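Local coordinates for protein 2-oxoglutarate carboxylase small subunit (Hydrogenobacter thermophilus, PDB 7KCT) that is the small subunit of a carboxylase, built from the biotin carboxylase and ATP-grasp domain families, and binds ADP, bicarbonate and magnesium, at residues V376-S381 and E416-S421; R73-A78 and E97-L102; Q259-G264 and I336-Y341; V406-M411 and K437-G442. All coordinates share one frame; numbering follows the deposited sequence.

In the fold
The four contacts illustrate how chemistry follows place in a fold. Interactions 1 and 2 are buried and hold by van der Waals packing, although interaction 1 lies beside the second subunit and interaction 2 between two helices of the Rossmann-like N-terminal part. Their centres are about 34 Å apart. Interactions 3 and 4 are partly buried and add charge: an arginine and a glutamate around a phenylalanine in the first, a salt bridge beside an aliphatic patch in the second. Interactions 1 and 4 share helix 404-417, using its C-terminal end and its N-terminal half. Interactions 3 and 4 touch each other where Tyr341 O packs on Ala407 CB.

Interaction 1 of 4, residues V376-S381 and E416-S421; sequences VEHASS and ETYEIS
Tyr418 meets Val376 and His378 in a small, buried van der Waals contact within the biotin carboxylase C-terminal family region, where the turn between helix 404-417 and strand 419-420 faces strand 374-378. A single atom of the tyrosine does the touching. Its OH lies 3.9 Å from Val376 CG1 and 4.2 Å from His378 CB, while the two backbones stay well apart, with the CA atoms of Val376 and Tyr418 separated by 10.5 Å. The ring reaches across this gap because CG stands roughly opposite the backbone N (chi1 -154°), and the valine comes to meet it from the other direction. The hydroxyl approaches the histidine obliquely. Ala395 of strand 393-401 touches both Tyr418 and His378, and Ile427 of helix 427-435 packs on the tyrosine. Polar needs are met by a neighbour of the pair: Tyr366 OH is hydrogen-bonded to Tyr418 OH and also to His378 ND1. On its other nitrogen, NE2, the histidine bonds to Val368 O of the second subunit. Because a carbonyl oxygen can only accept, NE2 probably carries a hydrogen, and one imidazole thereby links the two hydrogen-bonded tyrosines to the second subunit.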
# COMPACT_ATOMS: atom_id res chain seq x y z
N VAL A 376 -3.72 2.95 0.73
CA VAL A 376 -4.97 3.44 1.27
C VAL A 376 -4.65 4.54 2.26
O VAL A 376 -3.82 4.34 3.16
CB VAL A 376 -5.79 2.35 1.96
CG1 VAL A 376 -7.12 2.96 2.49
CG2 VAL A 376 -6.09 1.24 1.00
N GLU A 377 -5.30 5.70 2.10
CA GLU A 377 -5.24 6.81 3.05
C GLU A 377 -6.61 6.92 3.71
O GLU A 377 -7.61 7.24 3.05
CB GLU A 377 -4.84 8.11 2.37
CG GLU A 377 -3.47 8.05 1.68
CD GLU A 377 -2.26 8.27 2.63
OE1 GLU A 377 -2.39 8.85 3.77
OE2 GLU A 377 -1.16 7.86 2.20
N HIS A 378 -6.69 6.67 5.01
CA HIS A 378 -8.01 6.61 5.62
C HIS A 378 -7.91 6.80 7.13
O HIS A 378 -6.85 6.62 7.75
CB HIS A 378 -8.71 5.27 5.26
CG HIS A 378 -8.25 4.11 6.07
ND1 HIS A 378 -9.12 3.26 6.72
CD2 HIS A 378 -7.00 3.69 6.39
CE1 HIS A 378 -8.43 2.38 7.42
NE2 HIS A 378 -7.14 2.60 7.22
N ALA A 379 -9.03 7.19 7.72
CA ALA A 379 -9.05 7.37 9.16
C ALA A 379 -10.26 6.70 9.79
O ALA A 379 -10.74 7.14 10.84
CB ALA A 379 -9.01 8.85 9.54
N SER A 380 -10.74 5.63 9.18
CA SER A 380 -12.02 5.02 9.51
C SER A 380 -11.88 3.59 9.99
O SER A 380 -10.90 2.90 9.69
CB SER A 380 -12.97 5.02 8.30
OG SER A 380 -13.44 6.34 8.08
N SER A 381 -12.88 3.19 10.76
CA SER A 381 -13.08 1.89 11.38
C SER A 381 -14.58 1.70 11.54
O SER A 381 -15.36 2.66 11.51
CB SER A 381 -12.43 1.79 12.78
OG SER A 381 -11.03 1.65 12.71
N GLU A 416 -13.81 -2.88 -6.06
CA GLU A 416 -14.78 -3.97 -5.94
C GLU A 416 -14.61 -4.72 -4.63
O GLU A 416 -15.54 -5.39 -4.19
CB GLU A 416 -14.64 -4.89 -7.14
CG GLU A 416 -15.34 -4.38 -8.40
CD GLU A 416 -14.87 -5.14 -9.64
OE1 GLU A 416 -13.87 -5.89 -9.55
OE2 GLU A 416 -15.44 -4.95 -10.72
N THR A 417 -13.46 -4.63 -3.99
CA THR A 417 -13.27 -5.34 -2.72
C THR A 417 -13.32 -4.43 -1.50
O THR A 417 -13.25 -4.93 -0.38
CB THR A 417 -11.95 -6.11 -2.74
OG1 THR A 417 -10.84 -5.21 -2.72
CG2 THR A 417 -11.87 -6.99 -3.95
N TYR A 418 -13.52 -3.13 -1.68
CA TYR A 418 -13.60 -2.19 -0.57
C TYR A 418 -15.03 -2.20 -0.04
O TYR A 418 -15.93 -1.63 -0.66
CB TYR A 418 -13.19 -0.80 -1.05
CG TYR A 418 -12.62 0.14 0.02
CD1 TYR A 418 -13.03 0.09 1.34
CD2 TYR A 418 -11.65 1.08 -0.33
CE1 TYR A 418 -12.49 0.95 2.29
CE2 TYR A 418 -11.14 1.97 0.60
CZ TYR A 418 -11.55 1.91 1.91
OH TYR A 418 -10.99 2.80 2.82
N GLU A 419 -15.23 -2.80 1.14
CA GLU A 419 -16.56 -2.94 1.72
C GLU A 419 -16.79 -1.81 2.73
O GLU A 419 -16.02 -1.67 3.68
CB GLU A 419 -16.75 -4.29 2.43
CG GLU A 419 -18.21 -4.44 2.98
CD GLU A 419 -18.57 -5.81 3.48
OE1 GLU A 419 -19.78 -6.13 3.57
OE2 GLU A 419 -17.64 -6.55 3.82
N ILE A 420 -17.88 -1.05 2.52
CA ILE A 420 -18.34 0.00 3.45
C ILE A 420 -19.86 -0.08 3.50
O ILE A 420 -20.51 0.07 2.46
CB ILE A 420 -17.93 1.44 3.03
CG1 ILE A 420 -16.41 1.52 2.83
CG2 ILE A 420 -18.31 2.49 4.09
CD1 ILE A 420 -15.81 2.84 2.38
N SER A 421 -20.42 -0.39 4.66
CA SER A 421 -21.86 -0.30 4.80
C SER A 421 -22.20 0.69 5.90
O SER A 421 -21.39 1.03 6.78
CB SER A 421 -22.53 -1.67 5.11
OG SER A 421 -22.30 -1.99 6.44

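Interaction 2 of 4, residues R73-A78 and E97-L102; sequences RIVDLA and EHFARL
Leu102, which packs on Val75 across this contact, has its backbone N bonded to His98 O at 2.8 Å, a bond within its own helix. No polar bond passes between the segments 73-78 and 97-102, so their union is a plain case of hydrophobic packing between helices. Val75 is the central residue. Its CG2 methyl touches two side chains of the other helix, 3.6 Å from Phe99 CE1 and 4.1 Å from Leu102 CD2. Ile74 supplies a second methyl, with its CG2 3.9 Å from Phe99 CZ. Both methyls approach the phenyl ring obliquely, and together they touch the ring atoms CD1, CE1 and CZ. Phe99 does not point straight at the partner helix from its own backbone. Its extended first torsion, with CG opposite N (chi1 -177°), carries the far end of the ring across to the valine, and the two side chains slide past each other in opposite senses. Isoleucine and ring instead cross at roughly a right angle. The helix axes come within 10.5 Å and run nearly parallel, 23° apart, leaving room for these side chains between them. On its other flank Ile74 rests on Leu15 of strand 13-16 and Ile40 of strand 36-41, and Leu77 does likewise. Ala100 packs on Trp115 and Ile118 of helix 115-120. Helix 97-105 joins the parallel strands 85-87 and 109-110 in a beta-alpha-beta crossover, and helix 71-81 lies beside it, in keeping with the Rossmann-like N-terminal fold.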
# COMPACT_ATOMS: atom_id res chain seq x y z
N ARG A 73 -6.27 30.49 19.29
CA ARG A 73 -6.29 29.39 20.24
C ARG A 73 -5.31 28.28 19.84
O ARG A 73 -4.66 27.70 20.72
CB ARG A 73 -7.70 28.83 20.39
CG ARG A 73 -7.82 27.97 21.62
CD ARG A 73 -9.11 27.14 21.65
NE ARG A 73 -10.31 27.94 21.89
CZ ARG A 73 -11.24 28.20 20.97
NH1 ARG A 73 -11.11 27.70 19.75
NH2 ARG A 73 -12.31 28.93 21.27
N ILE A 74 -5.17 28.01 18.54
CA ILE A 74 -4.27 26.95 18.07
C ILE A 74 -2.81 27.33 18.28
O ILE A 74 -1.99 26.51 18.71
CB ILE A 74 -4.58 26.66 16.60
CG1 ILE A 74 -5.97 26.05 16.50
CG2 ILE A 74 -3.59 25.70 15.98
CD1 ILE A 74 -6.53 25.91 15.08
N VAL A 75 -2.46 28.58 17.97
CA VAL A 75 -1.09 29.03 18.16
C VAL A 75 -0.74 29.10 19.63
O VAL A 75 0.37 28.73 20.04
CB VAL A 75 -0.89 30.39 17.47
CG1 VAL A 75 0.42 30.99 17.92
CG2 VAL A 75 -0.91 30.20 16.00
N ASP A 76 -1.67 29.58 20.45
CA ASP A 76 -1.48 29.57 21.89
C ASP A 76 -1.25 28.16 22.41
O ASP A 76 -0.44 27.95 23.32
CB ASP A 76 -2.69 30.17 22.60
CG ASP A 76 -2.69 31.70 22.63
OD1 ASP A 76 -1.69 32.32 22.20
OD2 ASP A 76 -3.71 32.27 23.09
N LEU A 77 -2.03 27.19 21.92
CA LEU A 77 -1.84 25.81 22.41
C LEU A 77 -0.47 25.29 22.04
O LEU A 77 0.19 24.62 22.85
CB LEU A 77 -2.90 24.86 21.84
CG LEU A 77 -2.81 23.36 22.11
CD1 LEU A 77 -3.07 23.10 23.59
CD2 LEU A 77 -3.83 22.65 21.22
N ALA A 78 -0.02 25.56 20.82
CA ALA A 78 1.29 25.13 20.39
C ALA A 78 2.36 25.69 21.32
O ALA A 78 3.28 24.97 21.71
CB ALA A 78 1.55 25.60 18.95
N GLU A 97 -3.54 33.64 5.57
CA GLU A 97 -2.32 34.42 5.78
C GLU A 97 -2.20 34.88 7.21
O GLU A 97 -1.09 34.96 7.74
CB GLU A 97 -2.29 35.64 4.84
CG GLU A 97 -3.48 36.57 4.97
N HIS A 98 -3.31 35.15 7.86
CA HIS A 98 -3.26 35.60 9.25
C HIS A 98 -2.77 34.51 10.20
O HIS A 98 -1.99 34.80 11.13
CB HIS A 98 -4.62 36.07 9.68
CG HIS A 98 -4.65 36.48 11.11
ND1 HIS A 98 -5.51 35.91 12.03
CD2 HIS A 98 -3.91 37.38 11.79
CE1 HIS A 98 -5.29 36.45 13.22
NE2 HIS A 98 -4.33 37.35 13.10
N PHE A 99 -3.24 33.27 10.02
CA PHE A 99 -2.71 32.15 10.80
C PHE A 99 -1.21 32.00 10.56
O PHE A 99 -0.42 31.91 11.52
CB PHE A 99 -3.47 30.87 10.44
CG PHE A 99 -3.06 29.62 11.24
CD1 PHE A 99 -3.00 29.63 12.63
CD2 PHE A 99 -2.79 28.42 10.58
CE1 PHE A 99 -2.64 28.48 13.34
CE2 PHE A 99 -2.46 27.27 11.29
CZ PHE A 99 -2.37 27.32 12.68
N ALA A 100 -0.77 32.02 9.30
CA ALA A 100 0.64 31.79 8.98
C ALA A 100 1.55 32.88 9.58
O ALA A 100 2.68 32.60 10.04
CB ALA A 100 0.80 31.73 7.46
N ARG A 101 1.06 34.11 9.59
CA ARG A 101 1.76 35.27 10.14
C ARG A 101 1.71 35.30 11.67
O ARG A 101 2.66 35.73 12.30
CB ARG A 101 1.16 36.58 9.59
CG ARG A 101 2.03 37.79 10.04
CD ARG A 101 1.71 39.05 9.30
NE ARG A 101 0.68 39.84 9.98
CZ ARG A 101 0.93 40.66 11.01
NH1 ARG A 101 2.16 40.80 11.49
NH2 ARG A 101 -0.06 41.35 11.57
N LEU A 102 0.58 34.92 12.29
CA LEU A 102 0.56 34.76 13.74
C LEU A 102 1.60 33.73 14.19
O LEU A 102 2.36 33.99 15.14
CB LEU A 102 -0.85 34.38 14.18
CG LEU A 102 -1.12 34.43 15.67
CD1 LEU A 102 -0.91 35.86 16.24
CD2 LEU A 102 -2.56 33.96 15.93

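Interaction 3 of 4, residues Q259-G264 and I336-Y341; sequences QREYYG and IRFNGY
Phe338 is met on two sides of its ring by consecutive residues of helix 257-273. Over one face lies Arg260 CD, 3.9 Å from the centroid of the Phe338 ring and displaced toward the rim, a CH-pi contact whose closest pair is Arg260 CD and Phe338 CE2 at 3.6 Å. At the edge, close to the ring plane, Glu261 OE1 stands 3.7 Å from the same Phe338 CE2. A carboxylate oxygen here faces the slightly positive rim of ring hydrogens, which is probably mildly favourable. The charged end of the arginine contributes less: its CZ is 5.6 Å from the Phe338 ring centroid, so any cation-pi attraction is weak, and the guanidinium is tilted 52° from the ring.

A second shell sets these groups in place. The arginine chain bends at its third torsion (chi3 -62°), and its NE forms a salt bridge with Glu234 of strand 229-236. From the same strand, His231 NE2 hydrogen-bonds Glu261 OE2, leaving OE1 turned to the phenylalanine, and the His231 side chain also touches the Phe338 ring. Ile311 and Thr312 of helix 305-312 pack on the ring too. The contact thus joins a helix and an edge strand of the ATP-grasp region to the connection that runs from helix 316-324 into strand 341-351, a layout in keeping with the biotin carboxylase family.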
# COMPACT_ATOMS: atom_id res chain seq x y z
N GLN A 259 6.31 18.53 -23.56
CA GLN A 259 5.44 19.54 -22.97
C GLN A 259 5.49 19.51 -21.44
O GLN A 259 5.33 20.56 -20.80
CB GLN A 259 4.00 19.33 -23.41
CG GLN A 259 3.83 19.23 -24.91
CD GLN A 259 2.42 18.84 -25.28
OE1 GLN A 259 2.09 17.65 -25.36
NE2 GLN A 259 1.54 19.84 -25.37
N ARG A 260 5.68 18.32 -20.85
CA ARG A 260 5.82 18.21 -19.41
C ARG A 260 6.95 19.10 -18.92
O ARG A 260 6.77 19.92 -18.02
CB ARG A 260 6.06 16.75 -19.01
CG ARG A 260 6.15 16.48 -17.48
CD ARG A 260 6.02 14.96 -17.15
NE ARG A 260 4.70 14.49 -17.58
CZ ARG A 260 4.49 13.63 -18.57
NH1 ARG A 260 5.52 13.10 -19.22
NH2 ARG A 260 3.25 13.30 -18.91
N GLU A 261 8.12 18.99 -19.54
CA GLU A 261 9.25 19.81 -19.10
C GLU A 261 9.11 21.28 -19.49
O GLU A 261 9.56 22.15 -18.74
CB GLU A 261 10.53 19.21 -19.64
CG GLU A 261 10.77 17.80 -19.12
CD GLU A 261 10.98 17.75 -17.59
OE1 GLU A 261 10.68 16.69 -16.98
OE2 GLU A 261 11.45 18.76 -17.00
N TYR A 262 8.47 21.59 -20.62
CA TYR A 262 8.26 22.98 -20.99
C TYR A 262 7.35 23.67 -19.99
O TYR A 262 7.70 24.70 -19.41
CB TYR A 262 7.66 23.08 -22.41
CG TYR A 262 7.15 24.46 -22.73
CD1 TYR A 262 8.01 25.48 -23.13
CD2 TYR A 262 5.82 24.77 -22.61
CE1 TYR A 262 7.54 26.77 -23.41
CE2 TYR A 262 5.34 26.03 -22.87
CZ TYR A 262 6.21 27.03 -23.29
OH TYR A 262 5.70 28.28 -23.55
N TYR A 263 6.14 23.13 -19.79
CA TYR A 263 5.23 23.76 -18.86
C TYR A 263 5.76 23.67 -17.44
O TYR A 263 5.55 24.59 -16.65
CB TYR A 263 3.85 23.12 -18.93
CG TYR A 263 3.05 23.58 -20.12
CD1 TYR A 263 2.59 24.89 -20.19
CD2 TYR A 263 2.71 22.69 -21.14
CE1 TYR A 263 1.84 25.32 -21.26
CE2 TYR A 263 1.95 23.12 -22.21
CZ TYR A 263 1.51 24.43 -22.26
OH TYR A 263 0.75 24.85 -23.31
N GLY A 264 6.49 22.60 -17.12
CA GLY A 264 7.07 22.48 -15.80
C GLY A 264 8.16 23.51 -15.53
O GLY A 264 8.28 24.02 -14.40
N ILE A 336 14.27 13.86 -11.20
CA ILE A 336 12.84 13.59 -11.09
C ILE A 336 12.39 12.77 -12.29
O ILE A 336 12.31 13.29 -13.41
CB ILE A 336 12.02 14.88 -10.97
CG1 ILE A 336 12.50 15.71 -9.77
CG2 ILE A 336 10.50 14.56 -10.93
CD1 ILE A 336 12.94 14.88 -8.53
N ARG A 337 12.11 11.48 -12.06
CA ARG A 337 11.58 10.56 -13.05
C ARG A 337 10.09 10.32 -12.85
O ARG A 337 9.56 10.44 -11.74
CB ARG A 337 12.31 9.21 -12.97
CG ARG A 337 13.84 9.26 -13.06
CD ARG A 337 14.36 9.01 -14.46
NE ARG A 337 15.81 9.13 -14.54
CZ ARG A 337 16.45 10.28 -14.73
NH1 ARG A 337 15.76 11.40 -14.87
NH2 ARG A 337 17.78 10.31 -14.78
N PHE A 338 9.41 9.95 -13.93
CA PHE A 338 7.98 9.73 -13.92
C PHE A 338 7.76 8.29 -14.36
O PHE A 338 7.68 7.98 -15.55
CB PHE A 338 7.32 10.71 -14.81
CG PHE A 338 7.61 12.15 -14.44
CD1 PHE A 338 7.00 12.74 -13.34
CD2 PHE A 338 8.50 12.93 -15.20
CE1 PHE A 338 7.24 14.06 -13.01
CE2 PHE A 338 8.74 14.26 -14.89
CZ PHE A 338 8.12 14.83 -13.78
N ASN A 339 7.68 7.40 -13.37
CA ASN A 339 7.65 5.95 -13.57
C ASN A 339 6.21 5.48 -13.48
O ASN A 339 5.62 5.50 -12.39
CB ASN A 339 8.55 5.29 -12.52
CG ASN A 339 8.56 3.77 -12.61
OD1 ASN A 339 8.47 3.20 -13.68
ND2 ASN A 339 8.75 3.12 -11.47
N GLY A 340 5.64 5.07 -14.62
CA GLY A 340 4.35 4.43 -14.61
C GLY A 340 3.19 5.38 -14.39
O GLY A 340 3.23 6.57 -14.68
N TYR A 341 2.10 4.81 -13.88
CA TYR A 341 0.83 5.49 -13.79
C TYR A 341 0.18 5.20 -12.45
O TYR A 341 0.25 4.07 -11.97
CB TYR A 341 -0.11 5.03 -14.91
CG TYR A 341 0.29 5.45 -16.28
CD1 TYR A 341 1.14 4.67 -17.04
CD2 TYR A 341 -0.15 6.65 -16.81
CE1 TYR A 341 1.53 5.07 -18.31
CE2 TYR A 341 0.25 7.07 -18.08
CZ TYR A 341 1.09 6.28 -18.81
OH TYR A 341 1.48 6.69 -20.07

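Interaction 4 of 4, residues V406-M411 and K437-G442; sequences VAVDRM and KDFRDG
Val408 fills the closely packed half of this contact, while Asp409 and Arg440 form its polar, partly exposed half. The valine methyls divide their work: CG2 lies 4.0 Å from Phe439 CE2, and CG1 rests 3.9 Å from Arg440 CG, on the aliphatic base of the arginine. Phe439 is buried further by the rings of Trp404 and Phe444 and by Met434 of helix 427-435. The segments 406-411 and 437-441 run at 133° between their N-to-C directions, about midway between perpendicular and antiparallel, and Gly442 closes the last turn of the second in a Schellman motif.

On the more exposed side the packing gives way to one salt bridge. Arg440 folds at its third torsion (chi3 57°), bringing NH1 to 2.7 Å from Asp409 OD1. The bond is a single one and somewhat bent. The oxygen is approached on its syn side but from 30° out of the carboxylate plane, whereas it lies close to the plane of the guanidinium. Asp409 OD1 has a second arginine partner, Arg412 NH1, from its own helix. With two positive groups on one oxygen, Asp409 probably stays ionised, paired with one arginine of its own helix and one of helix 437-441.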
# COMPACT_ATOMS: atom_id res chain seq x y z
N VAL A 406 -3.31 -1.44 -16.80
CA VAL A 406 -3.14 -2.22 -15.59
C VAL A 406 -3.53 -1.39 -14.37
O VAL A 406 -4.05 -1.93 -13.39
CB VAL A 406 -1.70 -2.75 -15.51
CG1 VAL A 406 -1.50 -3.70 -14.28
CG2 VAL A 406 -1.32 -3.41 -16.87
N ALA A 407 -3.27 -0.08 -14.42
CA ALA A 407 -3.65 0.79 -13.32
C ALA A 407 -5.16 0.87 -13.19
O ALA A 407 -5.70 0.79 -12.08
CB ALA A 407 -3.04 2.19 -13.53
N VAL A 408 -5.85 1.00 -14.32
CA VAL A 408 -7.31 0.99 -14.32
C VAL A 408 -7.84 -0.34 -13.76
O VAL A 408 -8.76 -0.35 -12.92
CB VAL A 408 -7.84 1.25 -15.74
CG1 VAL A 408 -9.36 1.16 -15.75
CG2 VAL A 408 -7.40 2.62 -16.24
N ASP A 409 -7.30 -1.46 -14.25
CA ASP A 409 -7.73 -2.79 -13.80
C ASP A 409 -7.45 -2.96 -12.31
O ASP A 409 -8.31 -3.43 -11.55
CB ASP A 409 -7.00 -3.88 -14.58
CG ASP A 409 -7.30 -3.88 -16.09
OD1 ASP A 409 -8.40 -3.47 -16.53
OD2 ASP A 409 -6.43 -4.34 -16.85
N ARG A 410 -6.30 -2.47 -11.85
CA ARG A 410 -5.95 -2.59 -10.45
C ARG A 410 -6.89 -1.76 -9.58
O ARG A 410 -7.28 -2.20 -8.50
CB ARG A 410 -4.50 -2.14 -10.24
CG ARG A 410 -4.04 -2.11 -8.79
CD ARG A 410 -2.50 -2.14 -8.80
NE ARG A 410 -2.09 -3.49 -9.17
CZ ARG A 410 -0.93 -3.83 -9.72
NH1 ARG A 410 -0.04 -2.91 -10.05
NH2 ARG A 410 -0.70 -5.10 -9.98
N MET A 411 -7.28 -0.56 -10.04
CA MET A 411 -8.20 0.27 -9.27
C MET A 411 -9.62 -0.31 -9.26
O MET A 411 -10.30 -0.31 -8.22
CB MET A 411 -8.22 1.70 -9.84
CG MET A 411 -9.25 2.61 -9.19
SD MET A 411 -8.95 3.01 -7.43
CE MET A 411 -7.63 4.18 -7.58
N LYS A 437 -15.59 2.52 -21.26
CA LYS A 437 -14.64 2.49 -22.38
C LYS A 437 -13.96 3.84 -22.57
O LYS A 437 -12.77 3.88 -22.86
CB LYS A 437 -15.31 2.12 -23.69
CG LYS A 437 -14.40 1.81 -24.90
CD LYS A 437 -15.27 1.70 -26.17
CE LYS A 437 -14.45 0.90 -27.26
NZ LYS A 437 -13.02 1.18 -27.32
N ASP A 438 -14.70 4.95 -22.50
CA ASP A 438 -14.06 6.24 -22.68
C ASP A 438 -12.96 6.46 -21.63
O ASP A 438 -11.83 6.80 -21.97
CB ASP A 438 -15.11 7.33 -22.62
CG ASP A 438 -15.89 7.49 -23.93
OD1 ASP A 438 -15.54 6.85 -24.95
OD2 ASP A 438 -16.87 8.26 -23.95
N PHE A 439 -13.27 6.23 -20.35
CA PHE A 439 -12.22 6.45 -19.36
C PHE A 439 -11.01 5.58 -19.65
O PHE A 439 -9.87 6.07 -19.66
CB PHE A 439 -12.75 6.20 -17.95
CG PHE A 439 -11.71 6.41 -16.89
CD1 PHE A 439 -11.44 7.67 -16.41
CD2 PHE A 439 -10.99 5.36 -16.40
CE1 PHE A 439 -10.43 7.87 -15.44
CE2 PHE A 439 -10.01 5.54 -15.40
CZ PHE A 439 -9.72 6.79 -14.94
N ARG A 440 -11.23 4.31 -19.94
CA ARG A 440 -10.13 3.40 -20.24
C ARG A 440 -9.30 3.87 -21.42
O ARG A 440 -8.11 3.54 -21.50
CB ARG A 440 -10.66 1.99 -20.50
CG ARG A 440 -11.10 1.18 -19.28
CD ARG A 440 -11.38 -0.28 -19.71
NE ARG A 440 -10.24 -0.95 -20.37
CZ ARG A 440 -9.33 -1.66 -19.71
NH1 ARG A 440 -9.42 -1.77 -18.39
NH2 ARG A 440 -8.33 -2.25 -20.35
N ASP A 441 -9.89 4.62 -22.36
CA ASP A 441 -9.14 5.07 -23.53
C ASP A 441 -8.51 6.45 -23.33
O ASP A 441 -7.87 6.95 -24.25
CB ASP A 441 -10.04 5.08 -24.77
CG ASP A 441 -10.40 3.67 -25.24
OD1 ASP A 441 -9.58 2.74 -25.04
OD2 ASP A 441 -11.49 3.50 -25.83
N GLY A 442 -8.65 7.06 -22.15
CA GLY A 442 -8.10 8.38 -21.90
C GLY A 442 -8.98 9.55 -22.22
O GLY A 442 -8.55 10.70 -21.98